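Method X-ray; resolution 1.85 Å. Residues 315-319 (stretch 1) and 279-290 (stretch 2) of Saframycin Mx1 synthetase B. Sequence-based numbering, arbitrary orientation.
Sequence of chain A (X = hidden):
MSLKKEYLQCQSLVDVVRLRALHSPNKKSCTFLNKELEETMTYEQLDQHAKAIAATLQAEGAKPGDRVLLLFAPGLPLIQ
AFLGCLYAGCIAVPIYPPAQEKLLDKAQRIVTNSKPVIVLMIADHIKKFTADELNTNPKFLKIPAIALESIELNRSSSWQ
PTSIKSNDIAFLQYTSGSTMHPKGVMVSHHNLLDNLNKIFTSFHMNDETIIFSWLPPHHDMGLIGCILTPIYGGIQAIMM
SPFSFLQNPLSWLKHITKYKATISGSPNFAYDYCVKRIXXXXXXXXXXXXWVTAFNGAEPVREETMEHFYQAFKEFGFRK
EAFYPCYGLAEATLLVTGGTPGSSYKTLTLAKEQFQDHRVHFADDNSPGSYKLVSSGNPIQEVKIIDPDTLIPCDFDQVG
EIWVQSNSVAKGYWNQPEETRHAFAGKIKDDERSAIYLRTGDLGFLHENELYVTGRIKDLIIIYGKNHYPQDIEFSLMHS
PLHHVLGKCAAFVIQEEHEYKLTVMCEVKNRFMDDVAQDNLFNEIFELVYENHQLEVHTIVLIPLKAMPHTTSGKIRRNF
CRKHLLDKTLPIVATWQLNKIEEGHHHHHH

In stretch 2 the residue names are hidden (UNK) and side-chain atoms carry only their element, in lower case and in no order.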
# COMPACT_ATOMS: atom_id res chain seq x y z
N GLU A 315 8.53 21.31 15.96
CA GLU A 315 8.96 21.57 17.32
C GLU A 315 9.36 20.29 18.06
O GLU A 315 9.97 20.33 19.13
CB GLU A 315 7.89 22.37 18.08
CG GLU A 315 7.58 23.73 17.43
CD GLU A 315 8.82 24.60 17.21
OE1 GLU A 315 9.80 24.50 17.99
OE2 GLU A 315 8.83 25.42 16.26
N PHE A 316 9.07 19.14 17.45
CA PHE A 316 9.45 17.87 18.05
C PHE A 316 10.50 17.10 17.26
O PHE A 316 10.55 15.88 17.31
CB PHE A 316 8.23 17.01 18.33
CG PHE A 316 7.22 17.71 19.19
CD1 PHE A 316 7.25 17.59 20.57
CD2 PHE A 316 6.30 18.57 18.61
CE1 PHE A 316 6.32 18.27 21.36
CE2 PHE A 316 5.38 19.27 19.39
CZ PHE A 316 5.40 19.12 20.76
N GLY A 317 11.34 17.84 16.54
CA GLY A 317 12.52 17.26 15.92
C GLY A 317 12.33 16.80 14.48
O GLY A 317 13.28 16.38 13.83
N PHE A 318 11.10 16.89 13.97
CA PHE A 318 10.88 16.51 12.58
C PHE A 318 11.43 17.57 11.63
O PHE A 318 11.14 18.75 11.79
CB PHE A 318 9.40 16.25 12.27
CG PHE A 318 9.18 15.78 10.85
CD1 PHE A 318 9.41 14.45 10.50
CD2 PHE A 318 8.80 16.67 9.85
CE1 PHE A 318 9.25 14.01 9.19
CE2 PHE A 318 8.64 16.26 8.53
CZ PHE A 318 8.87 14.92 8.19
N ARG A 319 12.21 17.15 10.63
CA ARG A 319 12.76 18.08 9.64
C ARG A 319 12.14 17.83 8.27
O ARG A 319 11.98 16.69 7.86
CB ARG A 319 14.29 17.94 9.56
CG ARG A 319 15.02 18.60 10.73
CD ARG A 319 16.56 18.51 10.60
NE ARG A 319 17.03 19.19 9.41
CZ ARG A 319 17.36 18.58 8.27
NH1 ARG A 319 17.32 17.26 8.18
NH2 ARG A 319 17.76 19.30 7.23
N UNK A 279 -3.87 16.32 18.71
CA UNK A 279 -3.98 17.63 19.34
C UNK A 279 -2.61 18.12 19.82
O UNK A 279 -1.78 17.31 20.25
n UNK A 279 -8.14 17.95 18.59
c UNK A 279 -6.87 18.35 19.20
c UNK A 279 -4.93 17.57 20.54
c UNK A 279 -8.26 17.43 17.37
n UNK A 279 -7.18 17.25 16.60
c UNK A 279 -6.36 17.29 20.17
n UNK A 279 -9.46 17.09 16.91
N UNK A 280 -2.39 19.42 19.77
CA UNK A 280 -1.15 20.01 20.27
C UNK A 280 -0.65 19.42 21.59
O UNK A 280 0.53 19.13 21.72
c UNK A 280 1.05 21.98 19.57
o UNK A 280 0.63 21.76 18.41
c UNK A 280 -1.29 21.52 20.42
c UNK A 280 0.04 22.20 20.70
o UNK A 280 2.26 22.03 19.85
N UNK A 281 -1.53 19.26 22.57
CA UNK A 281 -1.08 18.82 23.88
C UNK A 281 -0.65 17.36 23.90
O UNK A 281 0.15 16.92 24.75
c UNK A 281 -4.41 19.13 23.84
o UNK A 281 -5.58 18.67 23.74
c UNK A 281 -2.14 19.11 24.95
o UNK A 281 -4.03 20.18 23.24
c UNK A 281 -3.45 18.38 24.74
N UNK A 282 -1.15 16.59 22.94
CA UNK A 282 -0.80 15.18 22.87
C UNK A 282 0.57 14.93 22.23
O UNK A 282 1.07 13.81 22.26
c UNK A 282 -4.44 13.51 24.89
n UNK A 282 -4.27 12.87 26.23
c UNK A 282 -3.23 14.36 22.85
c UNK A 282 -3.11 13.59 24.15
c UNK A 282 -1.89 14.41 22.12
N UNK A 283 1.18 15.98 21.68
CA UNK A 283 2.51 15.88 21.06
C UNK A 283 3.63 15.85 22.10
O UNK A 283 4.77 15.50 21.77
n UNK A 283 1.14 20.02 16.44
c UNK A 283 2.76 17.05 20.11
c UNK A 283 1.98 18.49 18.20
c UNK A 283 0.89 18.72 17.14
c UNK A 283 1.70 17.25 19.01
N UNK A 284 3.32 16.23 23.33
CA UNK A 284 4.33 16.27 24.38
C UNK A 284 4.97 14.89 24.55
O UNK A 284 4.27 13.89 24.64
c UNK A 284 3.71 16.75 25.71
o UNK A 284 4.89 18.38 28.80
o UNK A 284 2.87 18.38 27.92
c UNK A 284 4.10 18.14 27.85
c UNK A 284 4.70 17.54 26.56
N UNK A 285 6.29 14.82 24.55
CA UNK A 285 6.94 13.53 24.61
C UNK A 285 7.52 13.02 23.28
O UNK A 285 8.32 12.08 23.29
N UNK A 286 7.13 13.60 22.15
CA UNK A 286 7.68 13.15 20.87
C UNK A 286 9.12 13.64 20.69
O UNK A 286 9.48 14.67 21.21
c UNK A 286 4.69 13.76 18.41
c UNK A 286 6.84 13.66 19.70
c UNK A 286 5.41 11.60 19.54
c UNK A 286 5.41 13.13 19.62
N UNK A 287 9.91 12.88 19.94
CA UNK A 287 11.23 13.30 19.49
C UNK A 287 11.49 12.56 18.20
O UNK A 287 11.77 11.37 18.21
o UNK A 287 14.69 12.85 20.68
c UNK A 287 13.72 13.22 19.99
o UNK A 287 13.88 13.83 18.91
c UNK A 287 12.31 12.93 20.50
N UNK A 288 11.39 13.28 17.09
CA UNK A 288 11.43 12.65 15.78
C UNK A 288 12.76 12.91 15.09
O UNK A 288 12.86 12.77 13.87
c UNK A 288 7.75 13.66 14.77
c UNK A 288 8.56 11.42 15.72
c UNK A 288 10.26 13.18 14.92
c UNK A 288 8.88 12.92 15.54
N UNK A 289 13.77 13.32 15.85
CA UNK A 289 15.07 13.63 15.24
C UNK A 289 15.74 12.45 14.54
O UNK A 289 16.52 12.65 13.62
o UNK A 289 16.13 13.45 17.42
c UNK A 289 16.04 14.26 16.26
N UNK A 290 15.47 11.22 14.99
CA UNK A 290 16.06 10.03 14.38
C UNK A 290 15.52 9.77 12.98
O UNK A 290 16.16 9.07 12.17
c UNK A 290 15.81 8.77 15.24
o UNK A 290 14.43 8.37 15.28
O HOH W 1 13.30 14.32 11.28

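Position 279 carries seven side-chain atoms: three carbons, a nitrogen, then a carbon bearing two more nitrogens. This guanidinium marks Arg279, whose side chain is out of reach of stretch 1. At position 280 three carbons follow one another and the third holds two oxygens, a carboxylate on a chain one methylene longer than aspartate: Glu280. Its CB points sideways, yet the carboxylate swings nearer, and OE2 lies 4.2 Å from CE2 of Phe316, at the edge of the ring. Position 281 has the same three carbons and two oxygens but points away from stretch 1; it is Glu281. Four carbons in a row ending in nitrogen identify position 282 as Lys282, also out of reach. Its backbone N donates to O of Arg279 (2.9 Å) within the short 3-10 segment.

The same unbranched chain of four carbons and a nitrogen recurs at position 283, but here the CB points toward stretch 1 and sits over one face of the Phe316 ring, 3.8 Å from its centroid. This is Lys283. The chain then leads away from stretch 1, and NZ forms a salt bridge of 2.7 Å with OE1 of Glu280, so the aliphatic root serves the aromatic ring while the charge is met within stretch 2. Position 284 again shows three carbons with two terminal oxygens and points away: Glu284, whose backbone N is 4.1 Å from CE1 of Phe316. Position 285 has no side-chain atom at all and is Gly285. Its phi/psi of 103/-15° would jam a CB against the preceding carbonyl O, and this conformation suits the third place of the type II turn running from Lys283 to position 286.

At position 286 four carbons fork at the second, giving Leu286; its CB packs 3.9 Å from CB of Phe316, while its N closes the turn on O of Lys283 (3.1 Å). Position 287 has two carbons, the second carrying two oxygens, a short carboxylate: Asp287. Its CB points away, but its CA makes a CA-H...O contact of 3.4 Å with O of Phe316. Position 288 has four carbons forked at the second and directed toward stretch 1: Leu288, with CD1 4.0 Å from CB of Phe318. A single carbon and one oxygen make position 289 Ser289; its OG and N both donate to OD1 of Asp287, at 2.7 and 3.1 Å. Position 290, likewise one carbon and one oxygen, is Ser290, pointing away.

The contact centres on Phe316, whose ring lies against the turn, with Lys283 CB over a face and O of Leu286 near its plane, 3.7 Å from CD1. One direct hydrogen bond, from Leu288 N to Phe316 O (2.7 Å, 161°), fixes the backbones together. Beyond it, Gly317 allows close approach: an ideal CB there would come within 3.0 Å of Ser289 N. Water 1 extends the link, donating to Leu288 O and accepting from Arg319 N, both at 3.1 Å.

Stretch 2, residues 279-290: REEKKEGLDLSS
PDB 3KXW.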